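Local coordinates for iota-carrageenase (Alteromonas sp., PDB 1H80), which hydrolyses the beta-1,4 linkages within iota-carrageenans, sulfated galactans of red algal cell walls, with inversion of anomeric configuration, at residues Asn176-Arg181 against Asn201-Asn206; Arg233-Asp238 against Gly259-Thr264. All coordinates share one frame; numbering follows the deposited sequence. Where two conformers were deposited one is given.

Interaction 1 (Asn176-Arg181 against Asn201-Asn206)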
ATOM      1  N   ASN A 176     -13.435   0.009 -10.722  1.00 12.04           N
ATOM      2  CA  ASN A 176     -13.084  -0.638 -11.978  1.00 11.69           C
ATOM      3  C   ASN A 176     -11.697  -0.279 -12.471  1.00 11.01           C
ATOM      4  O   ASN A 176     -11.520   0.577 -13.338  1.00 11.78           O
ATOM      5  CB  ASN A 176     -14.131  -0.280 -13.037  1.00 12.80           C
ATOM      6  CG  ASN A 176     -15.548  -0.467 -12.536  1.00 14.77           C
ATOM      7  OD1 ASN A 176     -15.830  -1.390 -11.774  1.00 14.66           O
ATOM      8  ND2 ASN A 176     -16.451   0.405 -12.968  1.00 16.17           N
ATOM      9  N   GLY A 177     -10.706  -0.950 -11.912  1.00 10.03           N
ATOM     10  CA  GLY A 177      -9.348  -0.667 -12.319  1.00 10.23           C
ATOM     11  C   GLY A 177      -8.423  -1.828 -12.071  1.00  9.66           C
ATOM     12  O   GLY A 177      -8.759  -2.782 -11.372  1.00 10.43           O
ATOM     13  N   ILE A 178      -7.252  -1.743 -12.684  1.00  9.78           N
ATOM     14  CA  ILE A 178      -6.222  -2.752 -12.532  1.00  9.39           C
ATOM     15  C   ILE A 178      -4.931  -2.022 -12.206  1.00 10.18           C
ATOM     16  O   ILE A 178      -4.553  -1.082 -12.899  1.00 10.47           O
ATOM     17  CB  ILE A 178      -6.001  -3.550 -13.834  1.00  8.95           C
ATOM     18  CG1 ILE A 178      -7.294  -4.260 -14.236  1.00 10.57           C
ATOM     19  CG2 ILE A 178      -4.864  -4.551 -13.645  1.00 10.81           C
ATOM     20  CD1 ILE A 178      -7.171  -5.093 -15.505  1.00 11.23           C
ATOM     21  N   ILE A 179      -4.281  -2.440 -11.130  1.00  9.38           N
ATOM     22  CA  ILE A 179      -3.000  -1.859 -10.728  1.00 10.27           C
ATOM     23  C   ILE A 179      -2.093  -3.076 -10.703  1.00 10.84           C
ATOM     24  O   ILE A 179      -2.273  -3.980  -9.885  1.00 11.30           O
ATOM     25  CB  ILE A 179      -3.107  -1.205  -9.350  1.00 11.12           C
ATOM     26  CG1 ILE A 179      -4.063  -0.016  -9.445  1.00 12.85           C
ATOM     27  CG2 ILE A 179      -1.727  -0.761  -8.873  1.00 12.63           C
ATOM     28  CD1 ILE A 179      -4.397   0.624  -8.118  1.00 12.64           C
ATOM     29  N   GLU A 180      -1.118  -3.111 -11.605  1.00 11.03           N
ATOM     30  CA  GLU A 180      -0.287  -4.299 -11.709  1.00 11.38           C
ATOM     31  C   GLU A 180       1.142  -4.108 -12.147  1.00 11.97           C
ATOM     32  O   GLU A 180       1.521  -3.056 -12.650  1.00 11.85           O
ATOM     33  CB  GLU A 180      -0.915  -5.251 -12.723  1.00 13.32           C
ATOM     34  CG  GLU A 180      -1.081  -4.572 -14.090  1.00 16.31           C
ATOM     35  CD  GLU A 180      -1.232  -5.539 -15.248  1.00 20.17           C
ATOM     36  OE1 GLU A 180      -1.887  -6.584 -15.082  1.00 22.74           O
ATOM     37  OE2 GLU A 180      -0.705  -5.236 -16.342  0.75 21.57           O
ATOM     38  N   ARG A 181       1.929  -5.162 -11.961  1.00 11.71           N
ATOM     39  CA  ARG A 181       3.329  -5.189 -12.361  1.00 12.15           C
ATOM     40  C   ARG A 181       4.137  -4.007 -11.861  1.00 11.94           C
ATOM     41  O   ARG A 181       4.664  -3.220 -12.649  1.00 11.52           O
ATOM     42  CB  ARG A 181       3.422  -5.267 -13.885  1.00 13.65           C
ATOM     43  CG  ARG A 181       2.718  -6.476 -14.472  0.50 16.37           C
ATOM     44  CD  ARG A 181       2.801  -6.471 -15.984  0.50 19.80           C
ATOM     45  NE  ARG A 181       4.179  -6.584 -16.449  0.50 22.70           N
ATOM     46  CZ  ARG A 181       4.560  -6.379 -17.705  0.50 24.74           C
ATOM     47  NH1 ARG A 181       3.667  -6.044 -18.626  0.50 25.00           N
ATOM     48  NH2 ARG A 181       5.836  -6.512 -18.042  0.50 25.06           N
ATOM     49  N   ASN A 201     -14.230  -2.853  -6.902  1.00 12.91           N
ATOM     50  CA  ASN A 201     -13.866  -3.624  -8.079  1.00 12.24           C
ATOM     51  C   ASN A 201     -12.504  -3.257  -8.658  1.00 11.84           C
ATOM     52  O   ASN A 201     -12.396  -2.779  -9.789  1.00 11.48           O
ATOM     53  CB  ASN A 201     -14.945  -3.462  -9.149  1.00 13.55           C
ATOM     54  CG  ASN A 201     -14.856  -4.518 -10.220  1.00 14.45           C
ATOM     55  OD1 ASN A 201     -14.685  -5.700  -9.922  1.00 15.21           O
ATOM     56  ND2 ASN A 201     -14.987  -4.106 -11.477  1.00 14.53           N
ATOM     57  N   ILE A 202     -11.468  -3.486  -7.865  1.00 11.58           N
ATOM     58  CA  ILE A 202     -10.106  -3.210  -8.291  1.00 11.64           C
ATOM     59  C   ILE A 202      -9.336  -4.521  -8.260  1.00 11.83           C
ATOM     60  O   ILE A 202      -9.545  -5.353  -7.373  1.00 12.01           O
ATOM     61  CB  ILE A 202      -9.396  -2.217  -7.340  1.00 11.46           C
ATOM     62  CG1 ILE A 202     -10.230  -0.941  -7.179  1.00 13.35           C
ATOM     63  CG2 ILE A 202      -7.999  -1.904  -7.865  1.00 12.38           C
ATOM     64  CD1 ILE A 202     -10.444  -0.160  -8.462  1.00 13.60           C
ATOM     65  N   LEU A 203      -8.471  -4.714  -9.248  1.00 11.11           N
ATOM     66  CA  LEU A 203      -7.635  -5.900  -9.316  1.00 11.23           C
ATOM     67  C   LEU A 203      -6.198  -5.452  -9.096  1.00 11.03           C
ATOM     68  O   LEU A 203      -5.706  -4.573  -9.803  1.00 11.77           O
ATOM     69  CB  LEU A 203      -7.755  -6.584 -10.684  1.00 11.40           C
ATOM     70  CG  LEU A 203      -6.701  -7.666 -10.961  1.00 11.63           C
ATOM     71  CD1 LEU A 203      -6.845  -8.808  -9.966  1.00 11.81           C
ATOM     72  CD2 LEU A 203      -6.857  -8.179 -12.385  1.00 13.31           C
ATOM     73  N   PHE A 204      -5.551  -6.032  -8.089  1.00 11.15           N
ATOM     74  CA  PHE A 204      -4.152  -5.741  -7.762  1.00 11.06           C
ATOM     75  C   PHE A 204      -3.403  -7.004  -8.159  1.00 11.10           C
ATOM     76  O   PHE A 204      -3.718  -8.094  -7.681  1.00 12.56           O
ATOM     77  CB  PHE A 204      -3.997  -5.492  -6.262  1.00 11.21           C
ATOM     78  CG  PHE A 204      -4.681  -4.247  -5.784  1.00 10.69           C
ATOM     79  CD1 PHE A 204      -4.087  -3.003  -5.966  1.00 11.91           C
ATOM     80  CD2 PHE A 204      -5.921  -4.312  -5.161  1.00 11.86           C
ATOM     81  CE1 PHE A 204      -4.716  -1.840  -5.533  1.00 11.95           C
ATOM     82  CE2 PHE A 204      -6.563  -3.152  -4.721  1.00 11.76           C
ATOM     83  CZ  PHE A 204      -5.958  -1.914  -4.909  1.00 12.62           C
ATOM     84  N   ARG A 205      -2.412  -6.874  -9.028  1.00 11.85           N
ATOM     85  CA  ARG A 205      -1.706  -8.062  -9.492  1.00 12.13           C
ATOM     86  C   ARG A 205      -0.216  -7.865  -9.733  1.00 12.50           C
ATOM     87  O   ARG A 205       0.206  -6.845 -10.264  1.00 12.43           O
ATOM     88  CB  ARG A 205      -2.386  -8.552 -10.777  1.00 14.48           C
ATOM     89  CG  ARG A 205      -1.764  -9.764 -11.449  1.00 16.99           C
ATOM     90  CD  ARG A 205      -2.659 -10.235 -12.603  1.00 19.15           C
ATOM     91  NE  ARG A 205      -2.850  -9.202 -13.621  1.00 19.75           N
ATOM     92  CZ  ARG A 205      -3.826  -9.217 -14.527  1.00 20.20           C
ATOM     93  NH1 ARG A 205      -4.706 -10.207 -14.541  1.00 21.11           N
ATOM     94  NH2 ARG A 205      -3.917  -8.247 -15.426  1.00 20.30           N
ATOM     95  N   ASN A 206       0.569  -8.861  -9.332  1.00 12.13           N
ATOM     96  CA  ASN A 206       2.014  -8.835  -9.511  1.00 13.00           C
ATOM     97  C   ASN A 206       2.608  -7.564  -8.927  1.00 12.85           C
ATOM     98  O   ASN A 206       3.154  -6.720  -9.641  1.00 12.72           O
ATOM     99  CB  ASN A 206       2.364  -8.941 -10.997  1.00 14.06           C
ATOM    100  CG  ASN A 206       3.827  -9.258 -11.225  1.00 16.29           C
ATOM    101  OD1 ASN A 206       4.628  -9.256 -10.290  1.00 17.68           O
ATOM    102  ND2 ASN A 206       4.185  -9.530 -12.476  1.00 18.78           N
TER
HETATM  103  O   HOH W   1      -0.210  -8.420 -14.432  1.00 43.41           O

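Interaction 2 (Arg233-Asp238 against Gly259-Thr264)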
ATOM      1  N   ARG A 233     -14.489  -2.716  -1.372  1.00 13.79           N
ATOM      2  CA  ARG A 233     -15.385  -3.838  -1.619  1.00 14.09           C
ATOM      3  C   ARG A 233     -15.053  -4.484  -2.950  1.00 14.68           C
ATOM      4  O   ARG A 233     -14.634  -3.805  -3.887  1.00 14.94           O
ATOM      5  CB  ARG A 233     -16.836  -3.361  -1.678  1.00 14.10           C
ATOM      6  CG  ARG A 233     -17.445  -2.926  -0.359  1.00 14.90           C
ATOM      7  CD  ARG A 233     -18.546  -1.911  -0.622  1.00 16.04           C
ATOM      8  NE  ARG A 233     -17.966  -0.726  -1.239  1.00 15.21           N
ATOM      9  CZ  ARG A 233     -17.251   0.176  -0.575  1.00 15.18           C
ATOM     10  NH1 ARG A 233     -17.051   0.035   0.730  1.00 15.27           N
ATOM     11  NH2 ARG A 233     -16.696   1.189  -1.224  1.00 14.60           N
ATOM     12  N   ASN A 234     -15.258  -5.794  -3.024  1.00 15.43           N
ATOM     13  CA  ASN A 234     -15.019  -6.549  -4.242  1.00 15.96           C
ATOM     14  C   ASN A 234     -13.633  -6.296  -4.800  1.00 15.78           C
ATOM     15  O   ASN A 234     -13.458  -5.897  -5.954  1.00 15.93           O
ATOM     16  CB  ASN A 234     -16.094  -6.202  -5.266  1.00 19.58           C
ATOM     17  CG  ASN A 234     -17.489  -6.440  -4.724  1.00 22.10           C
ATOM     18  OD1 ASN A 234     -17.810  -7.545  -4.281  1.00 25.85           O
ATOM     19  ND2 ASN A 234     -18.322  -5.408  -4.745  1.00 25.01           N
ATOM     20  N   ILE A 235     -12.648  -6.542  -3.950  1.00 14.57           N
ATOM     21  CA  ILE A 235     -11.257  -6.363  -4.312  1.00 13.41           C
ATOM     22  C   ILE A 235     -10.658  -7.725  -4.625  1.00 13.43           C
ATOM     23  O   ILE A 235     -10.960  -8.716  -3.957  1.00 13.14           O
ATOM     24  CB  ILE A 235     -10.465  -5.728  -3.149  1.00 14.13           C
ATOM     25  CG1 ILE A 235     -11.080  -4.377  -2.778  1.00 14.49           C
ATOM     26  CG2 ILE A 235      -8.996  -5.591  -3.525  1.00 14.69           C
ATOM     27  CD1 ILE A 235     -11.151  -3.377  -3.929  1.00 15.38           C
ATOM     28  N   PHE A 236      -9.828  -7.772  -5.658  1.00 12.59           N
ATOM     29  CA  PHE A 236      -9.161  -9.000  -6.047  1.00 12.93           C
ATOM     30  C   PHE A 236      -7.676  -8.729  -6.135  1.00 12.96           C
ATOM     31  O   PHE A 236      -7.256  -7.683  -6.616  1.00 12.79           O
ATOM     32  CB  PHE A 236      -9.672  -9.505  -7.398  1.00 14.07           C
ATOM     33  CG  PHE A 236     -11.076 -10.022  -7.349  1.00 15.22           C
ATOM     34  CD1 PHE A 236     -12.157  -9.147  -7.348  1.00 17.06           C
ATOM     35  CD2 PHE A 236     -11.317 -11.388  -7.266  1.00 17.09           C
ATOM     36  CE1 PHE A 236     -13.463  -9.627  -7.263  1.00 17.67           C
ATOM     37  CE2 PHE A 236     -12.619 -11.879  -7.180  1.00 18.45           C
ATOM     38  CZ  PHE A 236     -13.691 -10.995  -7.178  1.00 19.10           C
ATOM     39  N   ALA A 237      -6.886  -9.673  -5.650  1.00 12.97           N
ATOM     40  CA  ALA A 237      -5.444  -9.526  -5.678  1.00 13.14           C
ATOM     41  C   ALA A 237      -4.825 -10.853  -6.046  1.00 13.70           C
ATOM     42  O   ALA A 237      -5.315 -11.909  -5.647  1.00 14.57           O
ATOM     43  CB  ALA A 237      -4.934  -9.065  -4.321  1.00 12.99           C
ATOM     44  N   ASP A 238      -3.745 -10.792  -6.813  1.00 13.12           N
ATOM     45  CA  ASP A 238      -3.055 -11.994  -7.246  1.00 14.43           C
ATOM     46  C   ASP A 238      -1.566 -11.722  -7.372  1.00 14.24           C
ATOM     47  O   ASP A 238      -1.157 -10.710  -7.942  1.00 14.35           O
ATOM     48  CB  ASP A 238      -3.617 -12.457  -8.591  1.00 17.17           C
ATOM     49  CG  ASP A 238      -2.918 -13.685  -9.123  1.00 21.31           C
ATOM     50  OD1 ASP A 238      -2.807 -14.683  -8.376  1.00 22.82           O
ATOM     51  OD2 ASP A 238      -2.488 -13.658 -10.296  0.75 24.86           O
ATOM     52  N   GLY A 259     -15.912  -4.482   2.508  1.00 16.70           N
ATOM     53  CA  GLY A 259     -16.553  -5.626   1.897  1.00 16.35           C
ATOM     54  C   GLY A 259     -15.663  -6.834   1.680  1.00 16.36           C
ATOM     55  O   GLY A 259     -14.754  -7.111   2.469  1.00 16.56           O
ATOM     56  N   ASP A 260     -15.924  -7.550   0.591  1.00 15.64           N
ATOM     57  CA  ASP A 260     -15.188  -8.762   0.271  1.00 15.68           C
ATOM     58  C   ASP A 260     -13.861  -8.532  -0.428  1.00 15.01           C
ATOM     59  O   ASP A 260     -13.708  -7.602  -1.226  1.00 14.42           O
ATOM     60  CB  ASP A 260     -16.046  -9.690  -0.591  1.00 17.30           C
ATOM     61  CG  ASP A 260     -17.407  -9.968   0.020  1.00 19.91           C
ATOM     62  OD1 ASP A 260     -17.559  -9.807   1.249  1.00 21.97           O
ATOM     63  OD2 ASP A 260     -18.326 -10.357  -0.734  0.50 19.72           O
ATOM     64  N   VAL A 261     -12.905  -9.404  -0.124  1.00 14.16           N
ATOM     65  CA  VAL A 261     -11.578  -9.341  -0.714  1.00 13.63           C
ATOM     66  C   VAL A 261     -11.084 -10.755  -0.956  1.00 14.06           C
ATOM     67  O   VAL A 261     -11.215 -11.620  -0.093  1.00 14.90           O
ATOM     68  CB  VAL A 261     -10.556  -8.645   0.227  1.00 13.26           C
ATOM     69  CG1 VAL A 261      -9.176  -8.609  -0.434  1.00 13.44           C
ATOM     70  CG2 VAL A 261     -11.022  -7.239   0.562  1.00 12.65           C
ATOM     71  N   GLN A 262     -10.537 -10.998  -2.140  1.00 13.19           N
ATOM     72  CA  GLN A 262      -9.982 -12.304  -2.445  1.00 13.61           C
ATOM     73  C   GLN A 262      -8.548 -12.104  -2.889  1.00 14.46           C
ATOM     74  O   GLN A 262      -8.268 -11.290  -3.770  1.00 14.67           O
ATOM     75  CB  GLN A 262     -10.753 -13.010  -3.555  1.00 14.83           C
ATOM     76  CG  GLN A 262     -10.082 -14.313  -3.964  1.00 16.36           C
ATOM     77  CD  GLN A 262     -10.852 -15.059  -5.024  1.00 18.30           C
ATOM     78  OE1 GLN A 262     -11.885 -15.666  -4.743  1.00 19.72           O
ATOM     79  NE2 GLN A 262     -10.358 -15.011  -6.257  1.00 18.66           N
ATOM     80  N   VAL A 263      -7.643 -12.848  -2.270  1.00 13.95           N
ATOM     81  CA  VAL A 263      -6.234 -12.756  -2.606  1.00 14.47           C
ATOM     82  C   VAL A 263      -5.712 -14.142  -2.934  1.00 15.47           C
ATOM     83  O   VAL A 263      -6.015 -15.112  -2.238  1.00 15.68           O
ATOM     84  CB  VAL A 263      -5.405 -12.192  -1.430  1.00 15.15           C
ATOM     85  CG1 VAL A 263      -3.962 -12.006  -1.863  1.00 15.85           C
ATOM     86  CG2 VAL A 263      -5.987 -10.873  -0.961  1.00 14.45           C
ATOM     87  N   THR A 264      -4.938 -14.238  -4.005  1.00 14.73           N
ATOM     88  CA  THR A 264      -4.356 -15.513  -4.395  1.00 15.92           C
ATOM     89  C   THR A 264      -2.871 -15.327  -4.651  1.00 15.83           C
ATOM     90  O   THR A 264      -2.443 -14.287  -5.152  1.00 15.60           O
ATOM     91  CB  THR A 264      -5.008 -16.085  -5.677  1.00 16.88           C
ATOM     92  OG1 THR A 264      -4.852 -15.153  -6.757  1.00 19.23           O
ATOM     93  CG2 THR A 264      -6.488 -16.357  -5.447  1.00 18.18           C
TER
HETATM   94  O   HOH W   2     -17.972  -6.697  -1.337  1.00 18.69           O
HETATM   95  O   HOH W   3      -7.823 -13.286  -6.431  1.00 20.99           O

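Interaction 1 (Asn176-Arg181 against Asn201-Asn206)
The guanidinium of Arg205 receives Glu180 at its edge and Leu203, from its own strand, on one face, where CD2 lies 3.7 Å above the plane toward the rim. Arg205 NH2 makes a nearly straight salt bridge to Glu180 OE1 at 2.6 Å, in the guanidinium plane, while Arg205 NE adds a weak bond to the same oxygen. A water also donates to OE1, and Ser146 holds OE2, so the carboxylate is gripped at both oxygens. With CG between the backbone N and the carbonyl carbon (chi1 57°) and the chain extended, Glu180 lies beside Arg205, both pointing the same way, their flat ends 56° apart. An alanine in place of Arg205 would probably leave Glu180 OE1 without its charged mate and Asp8, the partner of NH1, without its salt bridge.

Across the sheet, one face of the Phe204 ring carries Ile202 CG2 of the same strand, 3.5 Å above the plane and offset toward the rim; Ile179 CD1 approaches Phe204 CE1 obliquely at 3.6 Å. Where the chain turns, Asn201 ND2 donates to Asn176 OD1 at 2.9 Å and also to Asp10 O; the first bond links like corners of adjacent coils, as in the asparagine ladders of other beta-helices. Parallel backbone bonds join the strands, which lie between strands 143-151 and 231-243 in the beta-helix wall.

Interaction 2 (Arg233-Asp238 against Gly259-Thr264)
Two successive coils of a right-handed parallel beta-helix meet here, the axes of strands 235-238 and 261-264 only 7° from parallel. Ile235 N donates to Asp260 O. Gln262 N returns a bond to Ile235 O at 2.9 Å, and Ala237 N and Thr264 N continue the ladder. At its far end Thr264 OG1 donates to Asp238 OD1 at 2.7 Å, reaching the oxygen on its anti side, 33° out of the carboxylate plane.

On the face shared by Ile235 and Ala237, Val261 CG2 meets Ile235 CB at 4.0 Å, and both methyls of Val263 rest against Ala237 CB: aliphatic residues stacked in register from coil to coil, as is usual in pectate-lyase-like beta-helices. On the opposite face Gln262 NE2 comes to the edge of the Phe236 ring, 3.9 Å from CD2, with amide and ring planes 80° apart. A water accepts from this NE2 and donates to Ala237 O, while Gln262 OE1 takes the backbone N of Lys4. Ahead of the corner at Asn234, Arg233 CG packs 3.6 Å from Gly259 N, and the guanidinium turns to a salt bridge with Asp200.

How the interactions relate
Interactions 1 and 2 show how a beta-helix grows by repetition: each joins a strand to its parallel successor about 25 residues on, and interaction 1 closes before interaction 2 opens. Their centres lie 10 Å apart. Strands 202-210 and 231-243 are neighbours, so the four segments form consecutive rungs of one wall. Probable hydrogen bonds of 2.8 Å, Phe204 N to Phe236 O and Asp238 N to Phe204 O, bind the middle pair, and Phe204 CE2 packs on Ile235 CG2. Across the other face, the N-terminal chain touches both contacts: Tyr6 meets Leu203 and Phe236. The wall thus continues without a break through both contacts, within the solenoid of this carrageenan-degrading enzyme.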